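Local coordinates for enoyl-acyl carrier protein reductase (Uncultured bacterium, PDB 6KIA) that probably reduces the enoyl double bond of acyl chains carried by acyl carrier protein in fatty acid synthesis, using bound NADH, and confers resistance to triclosan, at residues A[286-291]-A[422-427]. Sequence-based numbering, arbitrary orientation.
With NAI (1,4-dihydronicotinamide adenine dinucleotide), chain D.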
ATOM      1  N   TYR A 286       9.196  -1.128   2.644  1.00 16.51           N
ATOM      2  CA  TYR A 286       8.840  -0.625   3.963  1.00 16.32           C
ATOM      3  C   TYR A 286       7.476  -1.143   4.307  1.00 17.76           C
ATOM      4  O   TYR A 286       6.491  -0.736   3.699  1.00 16.76           O
ATOM      5  CB  TYR A 286       8.875   0.915   3.994  1.00 16.24           C
ATOM      6  CG  TYR A 286      10.272   1.482   3.814  1.00 16.20           C
ATOM      7  CD1 TYR A 286      10.784   1.748   2.538  1.00 17.12           C
ATOM      8  CD2 TYR A 286      11.081   1.705   4.906  1.00 19.44           C
ATOM      9  CE1 TYR A 286      12.065   2.252   2.385  1.00 20.01           C
ATOM     10  CE2 TYR A 286      12.364   2.210   4.764  1.00 20.04           C
ATOM     11  CZ  TYR A 286      12.841   2.484   3.523  1.00 19.50           C
ATOM     12  OH  TYR A 286      14.129   2.991   3.420  1.00 20.88           O
ATOM     13  N   ASN A 287       7.426  -2.069   5.262  1.00 18.41           N
ATOM     14  CA  ASN A 287       6.141  -2.629   5.702  1.00 19.18           C
ATOM     15  C   ASN A 287       5.461  -1.665   6.660  1.00 16.42           C
ATOM     16  O   ASN A 287       5.896  -1.473   7.812  1.00 16.06           O
ATOM     17  CB  ASN A 287       6.331  -4.008   6.329  1.00 16.35           C
ATOM     18  CG  ASN A 287       6.518  -5.089   5.284  1.00 21.38           C
ATOM     19  OD1 ASN A 287       5.872  -5.065   4.216  1.00 18.80           O
ATOM     20  ND2 ASN A 287       7.424  -6.035   5.557  1.00 18.46           N
ATOM     21  N   CYS A 288       4.432  -1.002   6.149  1.00 16.28           N
ATOM     22  CA  CYS A 288       3.812   0.141   6.839  1.00 17.69           C
ATOM     23  C   CYS A 288       2.509  -0.207   7.536  1.00 16.21           C
ATOM     24  O   CYS A 288       1.898  -1.226   7.215  1.00 16.42           O
ATOM     25  CB  CYS A 288       3.570   1.273   5.832  1.00 16.25           C
ATOM     26  SG  CYS A 288       5.120   2.036   5.208  1.00 17.60           S
ATOM     27  N   PRO A 289       2.051   0.645   8.466  1.00 16.11           N
ATOM     28  CA  PRO A 289       0.803   0.320   9.187  1.00 16.15           C
ATOM     29  C   PRO A 289      -0.483   0.334   8.374  1.00 16.69           C
ATOM     30  O   PRO A 289      -0.578   0.935   7.311  1.00 18.08           O
ATOM     31  CB  PRO A 289       0.713   1.433  10.237  1.00 16.02           C
ATOM     32  CG  PRO A 289       2.091   1.882  10.435  1.00 16.50           C
ATOM     33  CD  PRO A 289       2.711   1.824   9.055  1.00 15.96           C
ATOM     34  N   GLU A 290      -1.500  -0.323   8.933  1.00 17.24           N
ATOM     35  CA  GLU A 290      -2.866  -0.236   8.446  1.00 16.57           C
ATOM     36  C   GLU A 290      -3.362   1.203   8.535  1.00 16.59           C
ATOM     37  O   GLU A 290      -3.303   1.830   9.619  1.00 18.54           O
ATOM     38  CB  GLU A 290      -3.790  -1.127   9.296  1.00 21.19           C
ATOM     39  CG  GLU A 290      -3.357  -2.588   9.433  1.00 22.12           C
ATOM     40  CD  GLU A 290      -2.349  -2.845  10.565  1.00 18.02           C
ATOM     41  OE1 GLU A 290      -1.868  -1.892  11.225  1.00 19.61           O
ATOM     42  OE2 GLU A 290      -2.038  -4.023  10.809  1.00 20.64           O
ATOM     43  N   ILE A 291      -3.852   1.734   7.416  1.00 16.67           N
ATOM     44  CA  ILE A 291      -4.504   3.036   7.416  1.00 16.69           C
ATOM     45  C   ILE A 291      -5.700   2.999   6.477  1.00 19.95           C
ATOM     46  O   ILE A 291      -5.959   1.984   5.834  1.00 19.66           O
ATOM     47  CB  ILE A 291      -3.540   4.176   7.011  1.00 16.60           C
ATOM     48  CG1 ILE A 291      -2.922   3.923   5.636  1.00 17.50           C
ATOM     49  CG2 ILE A 291      -2.419   4.371   8.043  1.00 21.89           C
ATOM     50  CD1 ILE A 291      -2.210   5.153   5.140  1.00 20.88           C
ATOM     51  N   LEU A 422      11.981  -3.656   5.841  1.00 17.78           N
ATOM     52  CA  LEU A 422      11.944  -3.001   7.134  1.00 18.64           C
ATOM     53  C   LEU A 422      10.512  -2.688   7.535  1.00 21.91           C
ATOM     54  O   LEU A 422       9.742  -2.158   6.730  1.00 23.72           O
ATOM     55  CB  LEU A 422      12.757  -1.706   7.119  1.00 20.58           C
ATOM     56  CG  LEU A 422      14.253  -1.852   6.826  1.00 25.61           C
ATOM     57  CD1 LEU A 422      14.894  -0.475   6.644  1.00 21.93           C
ATOM     58  CD2 LEU A 422      14.888  -2.618   7.988  1.00 24.06           C
ATOM     59  N   TRP A 423      10.167  -3.006   8.771  1.00 19.56           N
ATOM     60  CA  TRP A 423       8.853  -2.639   9.298  1.00 15.83           C
ATOM     61  C   TRP A 423       8.894  -1.259   9.957  1.00 19.40           C
ATOM     62  O   TRP A 423       9.764  -0.981  10.806  1.00 21.66           O
ATOM     63  CB  TRP A 423       8.361  -3.676  10.316  1.00 19.24           C
ATOM     64  CG  TRP A 423       7.564  -4.841   9.809  1.00 18.88           C
ATOM     65  CD1 TRP A 423       6.219  -5.052   9.981  1.00 22.62           C
ATOM     66  CD2 TRP A 423       8.056  -5.989   9.096  1.00 18.80           C
ATOM     67  NE1 TRP A 423       5.856  -6.254   9.444  1.00 18.36           N
ATOM     68  CE2 TRP A 423       6.951  -6.844   8.866  1.00 17.82           C
ATOM     69  CE3 TRP A 423       9.311  -6.367   8.617  1.00 18.21           C
ATOM     70  CZ2 TRP A 423       7.073  -8.060   8.188  1.00 18.28           C
ATOM     71  CZ3 TRP A 423       9.429  -7.597   7.947  1.00 20.52           C
ATOM     72  CH2 TRP A 423       8.322  -8.417   7.737  1.00 20.00           C
ATOM     73  N   LEU A 424       7.925  -0.416   9.594  1.00 18.68           N
ATOM     74  CA  LEU A 424       7.675   0.844  10.281  1.00 15.73           C
ATOM     75  C   LEU A 424       6.423   0.642  11.124  1.00 19.43           C
ATOM     76  O   LEU A 424       5.310   0.718  10.604  1.00 18.23           O
ATOM     77  CB  LEU A 424       7.472   1.984   9.272  1.00 17.20           C
ATOM     78  CG  LEU A 424       8.594   2.135   8.233  1.00 17.84           C
ATOM     79  CD1 LEU A 424       8.297   3.313   7.322  1.00 18.39           C
ATOM     80  CD2 LEU A 424       9.928   2.350   8.959  1.00 20.75           C
ATOM     81  N   SER A 425       6.584   0.314  12.406  1.00 16.99           N
ATOM     82  CA  SER A 425       5.410   0.083  13.262  1.00 17.95           C
ATOM     83  C   SER A 425       5.061   1.335  14.072  1.00 18.48           C
ATOM     84  O   SER A 425       5.689   2.379  13.885  1.00 18.37           O
ATOM     85  CB  SER A 425       5.648  -1.135  14.162  1.00 19.39           C
ATOM     86  OG  SER A 425       5.677  -2.306  13.345  1.00 17.73           O
ATOM     87  N   HIS A 426       4.064   1.249  14.967  1.00 16.87           N
ATOM     88  CA  HIS A 426       3.601   2.431  15.664  1.00 15.42           C
ATOM     89  C   HIS A 426       4.667   3.081  16.525  1.00 16.84           C
ATOM     90  O   HIS A 426       4.596   4.278  16.766  1.00 19.61           O
ATOM     91  CB  HIS A 426       2.396   2.113  16.562  1.00 15.40           C
ATOM     92  CG  HIS A 426       1.138   1.876  15.799  1.00 19.46           C
ATOM     93  ND1 HIS A 426      -0.095   1.729  16.414  1.00 16.56           N
ATOM     94  CD2 HIS A 426       0.905   1.762  14.470  1.00 18.61           C
ATOM     95  CE1 HIS A 426      -1.019   1.522  15.496  1.00 17.07           C
ATOM     96  NE2 HIS A 426      -0.442   1.541  14.300  1.00 16.57           N
ATOM     97  N   ASP A 427       5.615   2.282  17.008  1.00 15.52           N
ATOM     98  CA  ASP A 427       6.641   2.818  17.892  1.00 19.85           C
ATOM     99  C   ASP A 427       7.511   3.861  17.182  1.00 16.84           C
ATOM    100  O   ASP A 427       7.587   5.029  17.612  1.00 18.51           O
ATOM    101  CB  ASP A 427       7.508   1.692  18.500  1.00 24.71           C
ATOM    102  CG  ASP A 427       8.262   0.862  17.469  1.00 24.27           C
ATOM    103  OD1 ASP A 427       7.762   0.609  16.345  1.00 21.84           O
ATOM    104  OD2 ASP A 427       9.402   0.466  17.791  1.00 23.91           O
TER
HETATM  105  PA  NAI D 501      -3.780   4.337  -3.270  1.00 17.93           P
HETATM  106  O1A NAI D 501      -3.615   5.813  -3.077  1.00 20.84           O
HETATM  107  O2A NAI D 501      -5.070   3.867  -3.913  1.00 21.45           O
HETATM  108  O5B NAI D 501      -2.507   3.827  -4.075  1.00 18.27           O
HETATM  109  C5B NAI D 501      -2.624   2.719  -4.944  1.00 19.72           C
HETATM  110  C4B NAI D 501      -1.376   2.849  -5.870  1.00 18.77           C
HETATM  111  O4B NAI D 501      -1.390   1.571  -6.750  1.00 18.65           O
HETATM  112  C3B NAI D 501      -1.437   3.863  -6.657  1.00 20.23           C
HETATM  113  O3B NAI D 501      -0.116   4.524  -6.827  1.00 21.64           O
HETATM  114  C2B NAI D 501      -1.959   3.248  -8.100  1.00 22.04           C
HETATM  115  O2B NAI D 501      -1.636   4.197  -9.182  1.00 20.17           O
HETATM  116  C1B NAI D 501      -1.349   2.117  -8.182  1.00 22.62           C
HETATM  117  N9A NAI D 501      -2.147   1.119  -8.924  1.00 22.03           N
HETATM  118  C8A NAI D 501      -3.312   0.486  -8.701  1.00 20.37           C
HETATM  119  N7A NAI D 501      -3.552  -0.315  -9.738  1.00 20.25           N
HETATM  120  C5A NAI D 501      -2.523  -0.184 -10.609  1.00 19.02           C
HETATM  121  C6A NAI D 501      -2.346  -0.818 -11.829  1.00 22.06           C
HETATM  122  N6A NAI D 501      -3.120  -1.776 -12.568  1.00 24.00           N
HETATM  123  N1A NAI D 501      -1.242  -0.530 -12.538  1.00 20.58           N
HETATM  124  C2A NAI D 501      -0.331   0.374 -12.061  1.00 21.94           C
HETATM  125  N3A NAI D 501      -0.509   1.004 -10.840  1.00 23.26           N
HETATM  126  C4A NAI D 501      -1.637   0.707 -10.121  1.00 22.89           C
HETATM  127  O3  NAI D 501      -3.700   3.534  -1.826  1.00 18.07           O
HETATM  128  PN  NAI D 501      -2.424   3.236  -0.885  1.00 18.35           P
HETATM  129  O1N NAI D 501      -1.745   4.515  -0.504  1.00 17.61           O
HETATM  130  O2N NAI D 501      -3.027   2.486   0.292  1.00 18.64           O
HETATM  131  O5D NAI D 501      -1.436   2.297  -1.713  1.00 17.46           O
HETATM  132  C5D NAI D 501      -0.082   2.656  -1.933  1.00 17.38           C
HETATM  133  C4D NAI D 501       0.799   1.489  -1.431  1.00 17.30           C
HETATM  134  O4D NAI D 501       0.722   1.439  -0.115  1.00 17.14           O
HETATM  135  C3D NAI D 501       0.256   0.150  -1.925  1.00 19.92           C
HETATM  136  O3D NAI D 501       1.255  -0.655  -2.453  1.00 17.77           O
HETATM  137  C2D NAI D 501      -0.261  -0.472  -0.609  1.00 20.21           C
HETATM  138  O2D NAI D 501      -0.373  -1.930  -0.776  1.00 17.47           O
HETATM  139  C1D NAI D 501       0.610  -0.086   0.285  1.00 17.16           C
HETATM  140  N1N NAI D 501       0.123  -0.178   1.661  1.00 18.80           N
HETATM  141  C2N NAI D 501      -1.145   0.233   2.016  1.00 17.06           C
HETATM  142  C3N NAI D 501      -1.587   0.068   3.335  1.00 16.95           C
HETATM  143  C7N NAI D 501      -2.972   0.547   3.770  1.00 21.07           C
HETATM  144  O7N NAI D 501      -3.480   0.133   4.808  1.00 20.70           O
HETATM  145  N7N NAI D 501      -3.657   1.487   2.957  1.00 19.50           N
HETATM  146  C4N NAI D 501      -0.771  -0.484   4.312  1.00 19.33           C
HETATM  147  C5N NAI D 501       0.531  -0.851   3.952  1.00 21.86           C
HETATM  148  C6N NAI D 501       0.964  -0.700   2.630  1.00 17.91           C
HETATM  149  O   HOH W   1       4.140  -1.850   9.955  1.00 18.59           O
HETATM  150  O   HOH W   2      -2.136   0.839  12.026  1.00 16.99           O
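Strands 283-287 and 421-423 run parallel here and are joined by two backbone hydrogen bonds, one donated and one accepted by Asn-287. Its N donates to Leu-422 O (2.7 Å), lying in the carbonyl plane, while its O accepts a hydrogen bond from Leu-424 N (2.9 Å), which stands above the plane of the Asn-287 carbonyl. Water 1 links Asn-287 O to Leu-424 O where the two segments begin to diverge.

On one face of the sheet, the Asn-287 side chain lies over the indole of Trp-423. CB sits almost on the normal of the five-membered ring, 3.6 Å from its centroid, a CH-pi contact, and ND2 reaches over the six-membered ring, 3.3 Å from Trp-423 CZ2, with the amide plane inclined 60° to the indole. Glu-270 accepts a hydrogen bond from ND2, and Trp-423 NE1 donates to the carbonyl of His-242. On the other face Tyr-286 lies beside Leu-422, and Leu-424 CD1 touches both Tyr-286 CD2 and Cys-288 SG, 4.0 Å from each.

Farther along, Pro-289 CG meets the edge of the His-426 ring, and water 2 bridges His-426 NE2 to Glu-290 O and OE1.

The loop after strand 283-287 forms part of the NADH pocket, at the nicotinamide end: Ile-291 N donates an almost straight bond (176°) to the carboxamide O7N. Pro-289 O approaches NADH C4N, the hydride-bearing carbon, at 3.3 Å. Dinucleotide binding at the C-terminal ends of parallel strands is characteristic of Rossmann-type reductases.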